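Local coordinates for putative uncharacterized protein (Enterobacter cloacae, PDB 4HFK) that serves as the immunity protein Tai4, binding the type VI secretion amidase effector Tae4 and thereby probably inhibiting it, at residues I14-W18 / N54-D59; V19-I24 / C83-A87. One frame throughout, in Å; residues are numbered along the deposited sequence.

Contact 1: I14-W18 / N54-D59; sequences IFENW and NFEKAD
Widely spaced helices can still be joined tightly when aromatic rings fill the gap, and residues 14-18 and 54-59 show how. Both segments are regular α-helix, running in broadly the same direction at 42° (signed crossing angle -42°), with axes 11.7 Å apart at closest approach. Phe15 and Phe55 set the register, their CA atoms 8.5 Å from one another. On the first helix Phe15 and Trp18, one turn apart, both take chi1 t and extend their rings across the gap; Phe55 takes chi1 m and lays its ring against both. The result is an aromatic cluster of two consecutive T-shaped pairs. Phe15 turns its edge to the face of Phe55 (centroids 5.0 Å, planes at 63°), and Phe55 in turn points its edge at the face of the Trp18 five-membered ring (4.8 Å, 83°), with Phe55 CD1 3.4 Å from Trp18 CD2. A CH-pi contact sets Phe55 CB 4.2 Å from the centroid of the Trp18 six-membered ring. One turn beyond Phe55, the small Ala58 fits against both aromatics, its CB 3.8 Å from Phe15 CZ and 3.8 Å from Trp18 CZ3. No hydrogen bond crosses the interface. Helix 31-47 closes around the cluster, Ala41 and Trp44 meeting Trp18 and Leu45 meeting Phe55, while Glu56 faces outward to form a salt bridge with a basic side chain of the partner protein's chain.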
ATOM      1  N   ILE B  14       9.831   4.866  -4.921  1.00  7.50           N
ATOM      2  CA  ILE B  14      10.078   5.312  -3.549  1.00  9.22           C
ATOM      3  C   ILE B  14       9.139   6.477  -3.196  1.00  8.23           C
ATOM      4  O   ILE B  14       8.518   6.490  -2.129  1.00  6.48           O
ATOM      5  CB  ILE B  14      11.560   5.683  -3.338  1.00  7.13           C
ATOM      6  CG1 ILE B  14      12.410   4.406  -3.254  1.00  5.17           C
ATOM      7  CG2 ILE B  14      11.749   6.493  -2.047  1.00  7.40           C
ATOM      8  CD1 ILE B  14      13.897   4.651  -3.409  1.00  9.72           C
ATOM      9  N   PHE B  15       8.998   7.432  -4.110  1.00  7.64           N
ATOM     10  CA  PHE B  15       8.086   8.548  -3.893  1.00  6.68           C
ATOM     11  C   PHE B  15       6.617   8.096  -3.890  1.00  6.40           C
ATOM     12  O   PHE B  15       5.826   8.504  -3.024  1.00  7.02           O
ATOM     13  CB  PHE B  15       8.318   9.650  -4.935  1.00  8.55           C
ATOM     14  CG  PHE B  15       7.627  10.942  -4.598  1.00 11.30           C
ATOM     15  CD1 PHE B  15       8.117  11.760  -3.583  1.00  8.02           C
ATOM     16  CD2 PHE B  15       6.493  11.338  -5.285  1.00  9.42           C
ATOM     17  CE1 PHE B  15       7.490  12.948  -3.259  1.00 11.13           C
ATOM     18  CE2 PHE B  15       5.852  12.534  -4.964  1.00 11.88           C
ATOM     19  CZ  PHE B  15       6.350  13.342  -3.953  1.00  8.98           C
ATOM     20  N   GLU B  16       6.245   7.251  -4.848  1.00  5.78           N
ATOM     21  CA  GLU B  16       4.889   6.688  -4.876  1.00  9.05           C
ATOM     22  C   GLU B  16       4.527   5.984  -3.566  1.00  7.55           C
ATOM     23  O   GLU B  16       3.429   6.154  -3.042  1.00  8.18           O
ATOM     24  CB  GLU B  16       4.741   5.701  -6.044  1.00  7.89           C
ATOM     25  CG  GLU B  16       4.713   6.382  -7.415  1.00  9.78           C
ATOM     26  CD  GLU B  16       5.036   5.423  -8.560  1.00 14.16           C
ATOM     27  OE1 GLU B  16       5.232   4.206  -8.303  1.00 12.86           O
ATOM     28  OE2 GLU B  16       5.101   5.894  -9.715  1.00 17.40           O
ATOM     29  N   ASN B  17       5.447   5.179  -3.059  1.00  5.38           N
ATOM     30  CA  ASN B  17       5.219   4.449  -1.823  1.00  7.78           C
ATOM     31  C   ASN B  17       5.130   5.387  -0.622  1.00  8.69           C
ATOM     32  O   ASN B  17       4.313   5.166   0.275  1.00 10.38           O
ATOM     33  CB  ASN B  17       6.289   3.361  -1.643  1.00  7.30           C
ATOM     34  CG  ASN B  17       6.210   2.299  -2.741  1.00 12.58           C
ATOM     35  OD1 ASN B  17       5.189   2.196  -3.427  1.00 10.27           O
ATOM     36  ND2 ASN B  17       7.283   1.523  -2.921  1.00  8.61           N
ATOM     37  N   TRP B  18       5.941   6.443  -0.611  1.00  5.50           N
ATOM     38  CA  TRP B  18       5.768   7.487   0.392  1.00  6.82           C
ATOM     39  C   TRP B  18       4.339   8.024   0.353  1.00  6.66           C
ATOM     40  O   TRP B  18       3.653   8.080   1.386  1.00  6.19           O
ATOM     41  CB  TRP B  18       6.766   8.640   0.209  1.00  5.34           C
ATOM     42  CG  TRP B  18       6.611   9.708   1.291  1.00  5.72           C
ATOM     43  CD1 TRP B  18       7.193   9.714   2.535  1.00  6.63           C
ATOM     44  CD2 TRP B  18       5.798  10.895   1.225  1.00  7.13           C
ATOM     45  NE1 TRP B  18       6.805  10.843   3.237  1.00  7.09           N
ATOM     46  CE2 TRP B  18       5.955  11.582   2.455  1.00  8.60           C
ATOM     47  CE3 TRP B  18       4.978  11.456   0.240  1.00  5.47           C
ATOM     48  CZ2 TRP B  18       5.300  12.792   2.727  1.00  5.34           C
ATOM     49  CZ3 TRP B  18       4.339  12.662   0.508  1.00  9.08           C
ATOM     50  CH2 TRP B  18       4.507  13.315   1.747  1.00  9.78           C
ATOM     51  N   ASN B  54       8.892  18.874  -2.383  1.00  9.39           N
ATOM     52  CA  ASN B  54       8.091  17.915  -3.151  1.00 10.15           C
ATOM     53  C   ASN B  54       7.109  17.167  -2.257  1.00 10.43           C
ATOM     54  O   ASN B  54       5.946  16.962  -2.618  1.00  7.83           O
ATOM     55  CB  ASN B  54       8.988  16.919  -3.900  1.00  9.17           C
ATOM     56  CG  ASN B  54       9.825  17.588  -4.964  1.00 13.46           C
ATOM     57  OD1 ASN B  54      10.473  18.599  -4.698  1.00 13.84           O
ATOM     58  ND2 ASN B  54       9.798  17.047  -6.188  1.00 10.75           N
ATOM     59  N   PHE B  55       7.586  16.780  -1.079  1.00  9.20           N
ATOM     60  CA  PHE B  55       6.770  16.059  -0.111  1.00  9.17           C
ATOM     61  C   PHE B  55       5.714  16.971   0.521  1.00 11.60           C
ATOM     62  O   PHE B  55       4.568  16.552   0.744  1.00  8.40           O
ATOM     63  CB  PHE B  55       7.679  15.432   0.957  1.00  8.73           C
ATOM     64  CG  PHE B  55       8.635  14.407   0.399  1.00  8.48           C
ATOM     65  CD1 PHE B  55       8.266  13.069   0.324  1.00  7.59           C
ATOM     66  CD2 PHE B  55       9.888  14.783  -0.070  1.00  6.87           C
ATOM     67  CE1 PHE B  55       9.137  12.123  -0.199  1.00  9.91           C
ATOM     68  CE2 PHE B  55      10.760  13.838  -0.599  1.00  8.07           C
ATOM     69  CZ  PHE B  55      10.383  12.515  -0.669  1.00  6.54           C
ATOM     70  N   GLU B  56       6.102  18.219   0.794  1.00 12.98           N
ATOM     71  CA  GLU B  56       5.177  19.210   1.346  1.00 15.44           C
ATOM     72  C   GLU B  56       4.014  19.455   0.388  1.00 12.74           C
ATOM     73  O   GLU B  56       2.856  19.420   0.792  1.00 12.65           O
ATOM     74  CB  GLU B  56       5.905  20.531   1.646  1.00 17.24           C
ATOM     75  CG  GLU B  56       7.068  20.393   2.634  1.00 15.87           C
ATOM     76  CD  GLU B  56       7.882  21.665   2.759  1.00 23.92           C
ATOM     77  OE1 GLU B  56       7.432  22.722   2.255  1.00 18.37           O
ATOM     78  OE2 GLU B  56       8.977  21.608   3.359  1.00 21.21           O
ATOM     79  N   LYS B  57       4.322  19.698  -0.883  1.00 10.06           N
ATOM     80  CA  LYS B  57       3.273  19.887  -1.885  1.00 12.92           C
ATOM     81  C   LYS B  57       2.438  18.622  -2.085  1.00 13.58           C
ATOM     82  O   LYS B  57       1.216  18.694  -2.216  1.00 16.24           O
ATOM     83  CB  LYS B  57       3.878  20.329  -3.219  1.00 13.30           C
ATOM     84  CG  LYS B  57       4.553  21.699  -3.157  1.00 21.68           C
ATOM     85  CD  LYS B  57       4.996  22.150  -4.541  1.00 29.16           C
ATOM     86  CE  LYS B  57       5.647  23.527  -4.494  1.00 46.54           C
ATOM     87  NZ  LYS B  57       6.151  23.925  -5.841  1.00 50.80           N
ATOM     88  N   ALA B  58       3.096  17.465  -2.100  1.00 10.94           N
ATOM     89  CA  ALA B  58       2.399  16.193  -2.275  1.00 10.03           C
ATOM     90  C   ALA B  58       1.370  15.960  -1.175  1.00 12.09           C
ATOM     91  O   ALA B  58       0.295  15.410  -1.419  1.00 12.86           O
ATOM     92  CB  ALA B  58       3.398  15.041  -2.321  1.00  8.19           C
ATOM     93  N   ASP B  59       1.703  16.368   0.043  1.00 14.87           N
ATOM     94  CA  ASP B  59       0.788  16.206   1.163  1.00 14.52           C
ATOM     95  C   ASP B  59      -0.489  17.018   0.947  1.00 15.13           C
ATOM     96  O   ASP B  59      -1.576  16.582   1.319  1.00 19.69           O
ATOM     97  CB  ASP B  59       1.460  16.611   2.476  1.00 16.76           C
ATOM     98  CG  ASP B  59       0.748  16.038   3.681  1.00 22.81           C
ATOM     99  OD1 ASP B  59       0.722  14.795   3.820  1.00 24.05           O
ATOM    100  OD2 ASP B  59       0.219  16.828   4.486  1.00 32.39           O
TER

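Contact 2: V19-I24 / C83-A87; sequences VQNRCI and CTLIA
This is a close, obliquely antiparallel helix-helix contact in the buried centre of the all-helical fold, where residues 19-24 of helix 11-27 meet residues 83-87 of the short helix 79-87. Small side chains permit the closeness: the axes approach to 8.3 Å at an angle of 141°, and CA atoms come within 5.1 Å for Gln20 and Cys83 and 5.3 Å for Val19 and Ala87. Both backbones are regular α-helix. Ala87 packs its CB 4.0 Å from Gln20 N, and Val19, with chi1 t, brings CG1 3.6 Å from Ala87 CA and 4.0 Å from Ile86 CG2. The two cysteines, both chi1 m, pack without a disulfide: Cys83 SG lies 3.4 Å from Cys23 CB and 3.9 Å from Ile24 CG1, but 4.7 Å from Cys23 SG, which rests instead 3.8 Å from Ile86 CG2. One polar link borders this apolar seam. Gln20, with chi1 t and chi2 near -115°, bends so that its NE2 donates a hydrogen bond to Thr84 OG1 at 3.2 Å; the same NE2 also bonds Gln20 OE1 of a second subunit, another copy of this protein. The same seam thus lies both inside the subunit and next to the contact with its second copy. Helix 52-66 packs against it through Ile62, on Val19 and Cys23, and through Leu65 and Leu66, on Ile86, whereas Ala37 of helix 31-47 touches Ile24.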
ATOM      1  N   VAL B  19       3.887   8.407  -0.836  1.00  5.61           N
ATOM      2  CA  VAL B  19       2.549   8.984  -0.987  1.00  7.19           C
ATOM      3  C   VAL B  19       1.479   7.992  -0.533  1.00  8.02           C
ATOM      4  O   VAL B  19       0.539   8.361   0.187  1.00  8.23           O
ATOM      5  CB  VAL B  19       2.255   9.409  -2.447  1.00  6.34           C
ATOM      6  CG1 VAL B  19       0.776   9.797  -2.608  1.00  8.89           C
ATOM      7  CG2 VAL B  19       3.160  10.571  -2.865  1.00  5.97           C
ATOM      8  N   GLN B  20       1.625   6.734  -0.951  1.00  6.86           N
ATOM      9  CA  GLN B  20       0.639   5.707  -0.608  1.00  9.43           C
ATOM     10  C   GLN B  20       0.591   5.462   0.901  1.00  9.05           C
ATOM     11  O   GLN B  20      -0.487   5.429   1.502  1.00  7.91           O
ATOM     12  CB  GLN B  20       0.939   4.394  -1.342  1.00 10.87           C
ATOM     13  CG  GLN B  20      -0.291   3.480  -1.490  1.00 12.94           C
ATOM     14  CD  GLN B  20      -0.165   2.170  -0.727  1.00 13.79           C
ATOM     15  OE1 GLN B  20       0.741   2.000   0.085  1.00 14.80           O
ATOM     16  NE2 GLN B  20      -1.075   1.233  -0.996  1.00 14.32           N
ATOM     17  N   ASN B  21       1.759   5.288   1.511  1.00  7.87           N
ATOM     18  CA  ASN B  21       1.829   5.001   2.941  1.00 10.09           C
ATOM     19  C   ASN B  21       1.265   6.161   3.749  1.00 10.02           C
ATOM     20  O   ASN B  21       0.545   5.970   4.729  1.00 13.70           O
ATOM     21  CB  ASN B  21       3.268   4.729   3.377  1.00  7.85           C
ATOM     22  CG  ASN B  21       3.779   3.377   2.926  1.00 10.79           C
ATOM     23  OD1 ASN B  21       4.883   2.977   3.307  1.00 12.26           O
ATOM     24  ND2 ASN B  21       2.995   2.667   2.101  1.00  7.89           N
ATOM     25  N   ARG B  22       1.591   7.374   3.329  1.00  9.35           N
ATOM     26  CA  ARG B  22       1.050   8.559   3.975  1.00  9.58           C
ATOM     27  C   ARG B  22      -0.477   8.667   3.806  1.00 13.41           C
ATOM     28  O   ARG B  22      -1.189   9.076   4.733  1.00 10.10           O
ATOM     29  CB  ARG B  22       1.744   9.806   3.442  1.00 11.31           C
ATOM     30  CG  ARG B  22       1.207  11.070   4.035  1.00 15.31           C
ATOM     31  CD  ARG B  22       2.333  12.027   4.367  1.00 20.11           C
ATOM     32  NE  ARG B  22       1.805  13.258   4.943  1.00 19.34           N
ATOM     33  CZ  ARG B  22       1.852  13.550   6.239  1.00 16.24           C
ATOM     34  NH1 ARG B  22       2.424  12.706   7.092  1.00 12.24           N
ATOM     35  NH2 ARG B  22       1.344  14.692   6.671  1.00 18.77           N
ATOM     36  N   CYS B  23      -0.990   8.302   2.632  1.00  9.65           N
ATOM     37  CA  CYS B  23      -2.441   8.265   2.446  1.00 11.34           C
ATOM     38  C   CYS B  23      -3.096   7.284   3.412  1.00  9.70           C
ATOM     39  O   CYS B  23      -4.115   7.598   4.029  1.00 11.62           O
ATOM     40  CB  CYS B  23      -2.813   7.857   1.023  1.00 12.96           C
ATOM     41  SG  CYS B  23      -2.633   9.130  -0.190  1.00 18.18           S
ATOM     42  N   ILE B  24      -2.519   6.091   3.521  1.00  9.27           N
ATOM     43  CA  ILE B  24      -3.025   5.077   4.449  1.00  9.76           C
ATOM     44  C   ILE B  24      -3.097   5.642   5.862  1.00 12.53           C
ATOM     45  O   ILE B  24      -4.075   5.420   6.573  1.00 11.31           O
ATOM     46  CB  ILE B  24      -2.154   3.811   4.419  1.00 11.90           C
ATOM     47  CG1 ILE B  24      -2.325   3.104   3.068  1.00 10.83           C
ATOM     48  CG2 ILE B  24      -2.542   2.862   5.546  1.00  9.49           C
ATOM     49  CD1 ILE B  24      -1.346   1.976   2.819  1.00  9.27           C
ATOM     50  N   CYS B  83      -5.716   5.057  -2.107  1.00  8.47           N
ATOM     51  CA  CYS B  83      -4.347   5.443  -1.762  1.00  8.73           C
ATOM     52  C   CYS B  83      -3.371   5.135  -2.917  1.00  9.88           C
ATOM     53  O   CYS B  83      -2.459   5.915  -3.202  1.00  7.81           O
ATOM     54  CB  CYS B  83      -3.887   4.732  -0.483  1.00 10.55           C
ATOM     55  SG  CYS B  83      -4.838   5.182   1.021  1.00 13.22           S
ATOM     56  N   THR B  84      -3.563   4.004  -3.591  1.00  8.89           N
ATOM     57  CA  THR B  84      -2.685   3.674  -4.708  1.00  7.51           C
ATOM     58  C   THR B  84      -3.011   4.541  -5.918  1.00  8.53           C
ATOM     59  O   THR B  84      -2.103   5.002  -6.623  1.00 10.83           O
ATOM     60  CB  THR B  84      -2.746   2.173  -5.066  1.00  6.88           C
ATOM     61  OG1 THR B  84      -2.132   1.421  -4.012  1.00  8.04           O
ATOM     62  CG2 THR B  84      -1.985   1.891  -6.363  1.00  6.81           C
ATOM     63  N   LEU B  85      -4.299   4.787  -6.155  1.00  6.31           N
ATOM     64  CA  LEU B  85      -4.693   5.634  -7.284  1.00  7.02           C
ATOM     65  C   LEU B  85      -4.078   7.014  -7.129  1.00  9.73           C
ATOM     66  O   LEU B  85      -3.572   7.595  -8.095  1.00  8.18           O
ATOM     67  CB  LEU B  85      -6.218   5.739  -7.395  1.00  7.35           C
ATOM     68  CG  LEU B  85      -6.943   4.410  -7.625  1.00  9.04           C
ATOM     69  CD1 LEU B  85      -8.414   4.643  -7.907  1.00  9.24           C
ATOM     70  CD2 LEU B  85      -6.310   3.620  -8.772  1.00  6.97           C
ATOM     71  N   ILE B  86      -4.104   7.528  -5.902  1.00  7.45           N
ATOM     72  CA  ILE B  86      -3.546   8.842  -5.611  1.00  8.33           C
ATOM     73  C   ILE B  86      -2.035   8.869  -5.843  1.00  8.38           C
ATOM     74  O   ILE B  86      -1.516   9.807  -6.454  1.00  9.43           O
ATOM     75  CB  ILE B  86      -3.889   9.286  -4.160  1.00  8.43           C
ATOM     76  CG1 ILE B  86      -5.372   9.662  -4.074  1.00 10.71           C
ATOM     77  CG2 ILE B  86      -3.022  10.465  -3.731  1.00  5.92           C
ATOM     78  CD1 ILE B  86      -5.893   9.928  -2.645  1.00 10.46           C
ATOM     79  N   ALA B  87      -1.334   7.842  -5.365  1.00  7.69           N
ATOM     80  CA  ALA B  87       0.120   7.757  -5.533  1.00  8.38           C
ATOM     81  C   ALA B  87       0.530   7.795  -7.007  1.00  7.46           C
ATOM     82  O   ALA B  87       1.602   8.302  -7.362  1.00  9.23           O
ATOM     83  CB  ALA B  87       0.652   6.497  -4.870  1.00  7.12           C
TER

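The principle at work is one helix serving several partners in succession: helix 11-27 gives its earlier turns to contact 1 and its next ones to contact 2, whose centres lie about 9 Å apart. Aromatic rings bridge a wide gap in the first, small residues allow a narrow one in the second. The two meet directly where Asp59 OD1 forms a salt bridge with Arg22 NE at an unusually short 2.2 Å, and where Glu16 O packs 3.3 Å from Ala87 CB. Both also look outward: Glu56 of contact 1 and Arg22 of contact 2 reach the effector chain, while Asn17 and Gln20 reach a second copy of the immunity protein.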